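Importin-95 (Chaetomium thermophilum, PDB 4XRI) acts as a HEAT-repeat nuclear transport receptor of the importin-beta family, importing protein cargo into the nucleus, and probably binds a small GTPase. Local coordinates at residues R444-C449 and A488-G493; H458-I463 and T503-Q508. The protein carries 2 engineered substitutions. All blocks are in the same frame, centred on the assembly; numbering follows the deposited sequence.

Contact 1: residues R444-C449 and A488-G493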
loop_
_atom_site.group_PDB
_atom_site.type_symbol
_atom_site.label_atom_id
_atom_site.label_comp_id
_atom_site.label_asym_id
_atom_site.label_seq_id
_atom_site.Cartn_x
_atom_site.Cartn_y
_atom_site.Cartn_z
ATOM N N ARG A 444 -3.346 -16.468 14.012
ATOM C CA ARG A 444 -1.994 -16.628 13.488
ATOM C C ARG A 444 -1.664 -18.103 13.292
ATOM O O ARG A 444 -1.077 -18.490 12.281
ATOM C CB ARG A 444 -0.969 -15.979 14.428
ATOM C CG ARG A 444 -1.001 -14.458 14.439
ATOM C CD ARG A 444 -0.209 -13.876 13.279
ATOM N NE ARG A 444 1.226 -14.106 13.422
ATOM C CZ ARG A 444 2.148 -13.637 12.586
ATOM N NH1 ARG A 444 1.786 -12.908 11.540
ATOM N NH2 ARG A 444 3.431 -13.896 12.798
ATOM N N ILE A 445 -2.055 -18.920 14.264
ATOM C CA ILE A 445 -1.792 -20.354 14.225
ATOM C C ILE A 445 -2.528 -21.037 13.078
ATOM O O ILE A 445 -1.925 -21.775 12.296
ATOM C CB ILE A 445 -2.185 -21.028 15.553
ATOM C CG1 ILE A 445 -1.138 -20.723 16.622
ATOM C CG2 ILE A 445 -2.329 -22.534 15.374
ATOM C CD1 ILE A 445 -1.384 -21.439 17.919
ATOM N N THR A 446 -3.832 -20.789 12.985
ATOM C CA THR A 446 -4.644 -21.342 11.908
ATOM C C THR A 446 -4.096 -20.935 10.545
ATOM O O THR A 446 -3.973 -21.755 9.638
ATOM C CB THR A 446 -6.111 -20.880 12.011
ATOM O OG1 THR A 446 -6.673 -21.331 13.249
ATOM C CG2 THR A 446 -6.926 -21.434 10.853
ATOM N N GLU A 447 -3.757 -19.657 10.423
ATOM C CA GLU A 447 -3.274 -19.090 9.168
ATOM C C GLU A 447 -1.980 -19.745 8.700
ATOM O O GLU A 447 -1.838 -20.100 7.530
ATOM C CB GLU A 447 -3.064 -17.583 9.323
ATOM C CG GLU A 447 -2.606 -16.874 8.064
ATOM C CD GLU A 447 -2.390 -15.391 8.292
ATOM O OE1 GLU A 447 -2.906 -14.581 7.492
ATOM O OE2 GLU A 447 -1.702 -15.035 9.273
ATOM N N ALA A 448 -1.041 -19.909 9.626
ATOM C CA ALA A 448 0.284 -20.405 9.284
ATOM C C ALA A 448 0.376 -21.926 9.343
ATOM O O ALA A 448 1.118 -22.535 8.572
ATOM C CB ALA A 448 1.323 -19.784 10.203
ATOM N N CYS A 449 -0.369 -22.542 10.257
ATOM C CA CYS A 449 -0.219 -23.976 10.497
ATOM C C CYS A 449 -1.540 -24.707 10.717
ATOM O O CYS A 449 -1.672 -25.475 11.669
ATOM C CB CYS A 449 0.690 -24.211 11.707
ATOM S SG CYS A 449 2.297 -23.385 11.631
ATOM N N ALA A 488 -12.288 -20.836 8.291
ATOM C CA ALA A 488 -13.188 -21.073 7.168
ATOM C C ALA A 488 -12.409 -21.223 5.864
ATOM O O ALA A 488 -12.758 -22.037 5.009
ATOM C CB ALA A 488 -14.201 -19.944 7.055
ATOM N N GLU A 489 -11.346 -20.437 5.724
ATOM C CA GLU A 489 -10.496 -20.493 4.539
ATOM C C GLU A 489 -9.669 -21.776 4.485
ATOM O O GLU A 489 -9.473 -22.352 3.415
ATOM C CB GLU A 489 -9.565 -19.280 4.491
ATOM C CG GLU A 489 -10.257 -17.970 4.155
ATOM C CD GLU A 489 -9.341 -16.770 4.318
ATOM O OE1 GLU A 489 -8.146 -16.970 4.626
ATOM O OE2 GLU A 489 -9.817 -15.628 4.143
ATOM N N ARG A 490 -9.187 -22.216 5.643
ATOM C CA ARG A 490 -8.270 -23.350 5.714
ATOM C C ARG A 490 -8.976 -24.706 5.746
ATOM O O ARG A 490 -8.396 -25.720 5.359
ATOM C CB ARG A 490 -7.369 -23.216 6.943
ATOM C CG ARG A 490 -6.476 -21.987 6.930
ATOM C CD ARG A 490 -5.484 -22.029 5.785
ATOM N NE ARG A 490 -4.893 -20.718 5.536
ATOM C CZ ARG A 490 -3.915 -20.492 4.666
ATOM N NH1 ARG A 490 -3.408 -21.497 3.963
ATOM N NH2 ARG A 490 -3.441 -19.264 4.501
ATOM N N PHE A 491 -10.218 -24.730 6.217
ATOM C CA PHE A 491 -10.978 -25.976 6.285
ATOM C C PHE A 491 -12.118 -25.982 5.274
ATOM O O PHE A 491 -13.241 -26.380 5.586
ATOM C CB PHE A 491 -11.526 -26.198 7.696
ATOM C CG PHE A 491 -10.460 -26.412 8.735
ATOM C CD1 PHE A 491 -10.055 -27.690 9.077
ATOM C CD2 PHE A 491 -9.865 -25.334 9.369
ATOM C CE1 PHE A 491 -9.077 -27.891 10.032
ATOM C CE2 PHE A 491 -8.886 -25.527 10.325
ATOM C CZ PHE A 491 -8.491 -26.808 10.658
ATOM N N ALA A 492 -11.814 -25.548 4.056
ATOM C CA ALA A 492 -12.825 -25.375 3.019
ATOM C C ALA A 492 -13.116 -26.670 2.267
ATOM O O ALA A 492 -14.184 -26.825 1.674
ATOM C CB ALA A 492 -12.388 -24.293 2.045
ATOM N N GLY A 493 -12.167 -27.598 2.293
ATOM C CA GLY A 493 -12.320 -28.855 1.588
ATOM C C GLY A 493 -11.968 -28.723 0.119
ATOM O O GLY A 493 -11.479 -27.684 -0.323
#
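R490 meets T446 and E447 by a folded route. Its CG lies beside the backbone N and anti to the carbonyl carbon (chi1 -62°), and the chain bends at chi2 (-64°), which carries the guanidinium over to the backbone O of E447. T446 has its methyl CG2 anti to the backbone N, with OG1 beside that N (chi1 -61°). The methyl therefore faces the aliphatic part of R490, and CG2 of T446 lies 4.0 Å from CG of R490. The two side chains slide past each other in opposite directions. The same CG of R490 also rests 3.7 Å from the backbone O of T446.

Further out, the guanidinium passes over a carbonyl. The backbone O of E447 sits above one face of the R490 guanidinium, toward its rim. NH2 of R490 comes closest to this O of E447, at 3.5 Å. The oxygen is above the plane, so this is not a hydrogen bond. The contact is probably mildly electrostatic, because the positive group sits against carbonyls of the last helical turn.

The carboxylate of E447 makes no salt bridge here. Its OE1 stays 5.6 Å from NH2 of R490. The E447 side chain packs on W482 and N486 of the helix that carries R490. OG1 of T446 is satisfied within its own helix by the backbone O of L442. T446 also touches N486 and I487, which help bury it between helices.

The CA atoms of E447 and R490 are 7.4 Å apart, and F491 already leaves the helical conformation. The contact thus joins the C-terminal ends of helices 432-449 and 477-490. Helix 455-472 comes between them in sequence. Such side-by-side packing of every second helix is characteristic of a HEAT-repeat solenoid.

Contact 2: residues H458-I463 and T503-Q508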
loop_
_atom_site.group_PDB
_atom_site.type_symbol
_atom_site.label_atom_id
_atom_site.label_comp_id
_atom_site.label_asym_id
_atom_site.label_seq_id
_atom_site.Cartn_x
_atom_site.Cartn_y
_atom_site.Cartn_z
ATOM N N HIS A 458 -9.516 -30.540 17.907
ATOM C CA HIS A 458 -9.427 -29.139 18.317
ATOM C C HIS A 458 -10.415 -28.185 17.644
ATOM O O HIS A 458 -10.695 -27.112 18.177
ATOM C CB HIS A 458 -8.008 -28.621 18.072
ATOM C CG HIS A 458 -6.972 -29.260 18.935
ATOM N ND1 HIS A 458 -7.095 -29.357 20.311
ATOM C CD2 HIS A 458 -5.778 -29.829 18.638
ATOM C CE1 HIS A 458 -6.039 -29.957 20.810
ATOM N NE2 HIS A 458 -5.216 -30.257 19.810
ATOM N N LEU A 459 -10.936 -28.572 16.484
ATOM C CA LEU A 459 -11.751 -27.673 15.663
ATOM C C LEU A 459 -12.983 -27.136 16.389
ATOM O O LEU A 459 -13.202 -25.927 16.433
ATOM C CB LEU A 459 -12.184 -28.378 14.376
ATOM C CG LEU A 459 -12.764 -27.535 13.239
ATOM C CD1 LEU A 459 -12.328 -28.105 11.900
ATOM C CD2 LEU A 459 -14.282 -27.474 13.314
ATOM N N GLU A 460 -13.784 -28.034 16.955
ATOM C CA GLU A 460 -15.026 -27.630 17.613
ATOM C C GLU A 460 -14.792 -26.729 18.833
ATOM O O GLU A 460 -15.451 -25.697 18.957
ATOM C CB GLU A 460 -15.846 -28.861 18.019
ATOM C CG GLU A 460 -17.314 -28.574 18.349
ATOM C CD GLU A 460 -17.518 -28.025 19.753
ATOM O OE1 GLU A 460 -16.677 -28.302 20.634
ATOM O OE2 GLU A 460 -18.521 -27.314 19.974
ATOM N N PRO A 461 -13.868 -27.109 19.747
ATOM C CA PRO A 461 -13.644 -26.187 20.867
ATOM C C PRO A 461 -13.099 -24.839 20.414
ATOM O O PRO A 461 -13.499 -23.804 20.947
ATOM C CB PRO A 461 -12.612 -26.925 21.731
ATOM C CG PRO A 461 -12.796 -28.355 21.391
ATOM C CD PRO A 461 -13.115 -28.363 19.932
ATOM N N LEU A 462 -12.192 -24.864 19.443
ATOM C CA LEU A 462 -11.619 -23.644 18.888
ATOM C C LEU A 462 -12.711 -22.712 18.384
ATOM O O LEU A 462 -12.787 -21.557 18.799
ATOM C CB LEU A 462 -10.645 -23.976 17.756
ATOM C CG LEU A 462 -10.014 -22.793 17.017
ATOM C CD1 LEU A 462 -9.288 -21.884 17.988
ATOM C CD2 LEU A 462 -9.071 -23.287 15.934
ATOM N N ILE A 463 -13.564 -23.230 17.506
ATOM C CA ILE A 463 -14.672 -22.459 16.953
ATOM C C ILE A 463 -15.607 -21.963 18.057
ATOM O O ILE A 463 -16.051 -20.814 18.039
ATOM C CB ILE A 463 -15.476 -23.292 15.918
ATOM C CG1 ILE A 463 -14.966 -23.019 14.501
ATOM C CG2 ILE A 463 -16.960 -22.981 15.982
ATOM C CD1 ILE A 463 -13.798 -23.876 14.089
ATOM N N THR A 503 -18.600 -28.234 7.916
ATOM C CA THR A 503 -19.974 -28.497 7.488
ATOM C C THR A 503 -20.925 -28.888 8.630
ATOM O O THR A 503 -22.040 -28.368 8.706
ATOM C CB THR A 503 -20.021 -29.607 6.418
ATOM O OG1 THR A 503 -19.116 -29.292 5.356
ATOM C CG2 THR A 503 -21.429 -29.745 5.856
ATOM N N PRO A 504 -20.504 -29.808 9.525
ATOM C CA PRO A 504 -21.434 -30.094 10.622
ATOM C C PRO A 504 -21.571 -28.932 11.609
ATOM O O PRO A 504 -22.429 -28.981 12.490
ATOM C CB PRO A 504 -20.807 -31.316 11.303
ATOM C CG PRO A 504 -19.363 -31.227 10.981
ATOM C CD PRO A 504 -19.311 -30.674 9.590
ATOM N N HIS A 505 -20.737 -27.906 11.462
ATOM C CA HIS A 505 -20.817 -26.723 12.312
ATOM C C HIS A 505 -21.408 -25.526 11.574
ATOM O O HIS A 505 -21.621 -24.470 12.171
ATOM C CB HIS A 505 -19.436 -26.344 12.849
ATOM C CG HIS A 505 -18.776 -27.424 13.649
ATOM N ND1 HIS A 505 -17.694 -28.137 13.180
ATOM C CD2 HIS A 505 -19.040 -27.906 14.884
ATOM C CE1 HIS A 505 -17.321 -29.015 14.094
ATOM N NE2 HIS A 505 -18.121 -28.896 15.137
ATOM N N PHE A 506 -21.671 -25.699 10.281
ATOM C CA PHE A 506 -22.056 -24.589 9.412
ATOM C C PHE A 506 -23.320 -23.861 9.865
ATOM O O PHE A 506 -23.301 -22.645 10.066
ATOM C CB PHE A 506 -22.248 -25.081 7.976
ATOM C CG PHE A 506 -22.470 -23.974 6.986
ATOM C CD1 PHE A 506 -23.746 -23.663 6.545
ATOM C CD2 PHE A 506 -21.403 -23.234 6.508
ATOM C CE1 PHE A 506 -23.951 -22.639 5.639
ATOM C CE2 PHE A 506 -21.600 -22.212 5.599
ATOM C CZ PHE A 506 -22.875 -21.913 5.165
ATOM N N ASN A 507 -24.410 -24.606 10.021
ATOM C CA ASN A 507 -25.697 -24.017 10.387
ATOM C C ASN A 507 -25.647 -23.256 11.706
ATOM O O ASN A 507 -26.214 -22.170 11.824
ATOM C CB ASN A 507 -26.776 -25.098 10.453
ATOM C CG ASN A 507 -27.141 -25.636 9.085
ATOM O OD1 ASN A 507 -26.466 -25.352 8.093
ATOM N ND2 ASN A 507 -28.209 -26.419 9.021
ATOM N N GLN A 508 -24.961 -23.829 12.690
ATOM C CA GLN A 508 -24.804 -23.183 13.987
ATOM C C GLN A 508 -23.994 -21.896 13.855
ATOM O O GLN A 508 -24.327 -20.876 14.461
ATOM C CB GLN A 508 -24.135 -24.133 14.982
ATOM C CG GLN A 508 -23.943 -23.539 16.369
ATOM C CD GLN A 508 -25.257 -23.179 17.036
ATOM O OE1 GLN A 508 -26.008 -24.053 17.464
ATOM N NE2 GLN A 508 -25.542 -21.886 17.122
#
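The imidazole of H505 reaches L459 and E460, which meet it from two neighbouring directions. CG of H505 lies beside its backbone N, anti to the carbonyl carbon (chi1 -59°). CD2 of L459 touches the ring at ND1 of H505, 3.5 Å away, and lies equally near CE1. E460 meets the ring with aliphatic atoms: its CG is 3.3 Å from NE2 of H505, with CB close by. The E460 and H505 side chains cross at about a right angle, with carboxylate and ring planes 39° apart. No hydrogen bond crosses the contact.

The E460 chain bends at chi2 (-80°), and its carboxylate turns away from a direct bond. OE2 of E460 remains 5.1 Å from NE2 of H505. OE1 has a long, weak ion pair with R464, one turn further along the helix. An alanine in place of H505 would probably leave CD2 of L459 and CG of E460 without their partner and open a gap between the helices.

Further out, L459 also packs on P501 and L502. The backbone O of H505 accepts a bond from S509. The contact brings helix 455-472 against helix 503-516 near H505, the lateral helix stacking that builds the right-handed superhelix of importin-beta HEAT repeats.

In the fold
Contacts 1 and 2 have their centres about 13 Å apart and touch directly. CD1 of F491 packs 3.6 Å from CD1 of L459, and OG1 of T446 is 4.1 Å from CD2 of L462. L459 of contact 2 thus also lies against F491, at the edge of contact 1. Their segments alternate along the chain, so the two contacts interlock. Each links a helix to the next but one, and together they tie four successive helices, 432-449 to 503-516. Both contacts lie on the same side of the chain's centre. Neither includes a ligand; they belong to the helical scaffold.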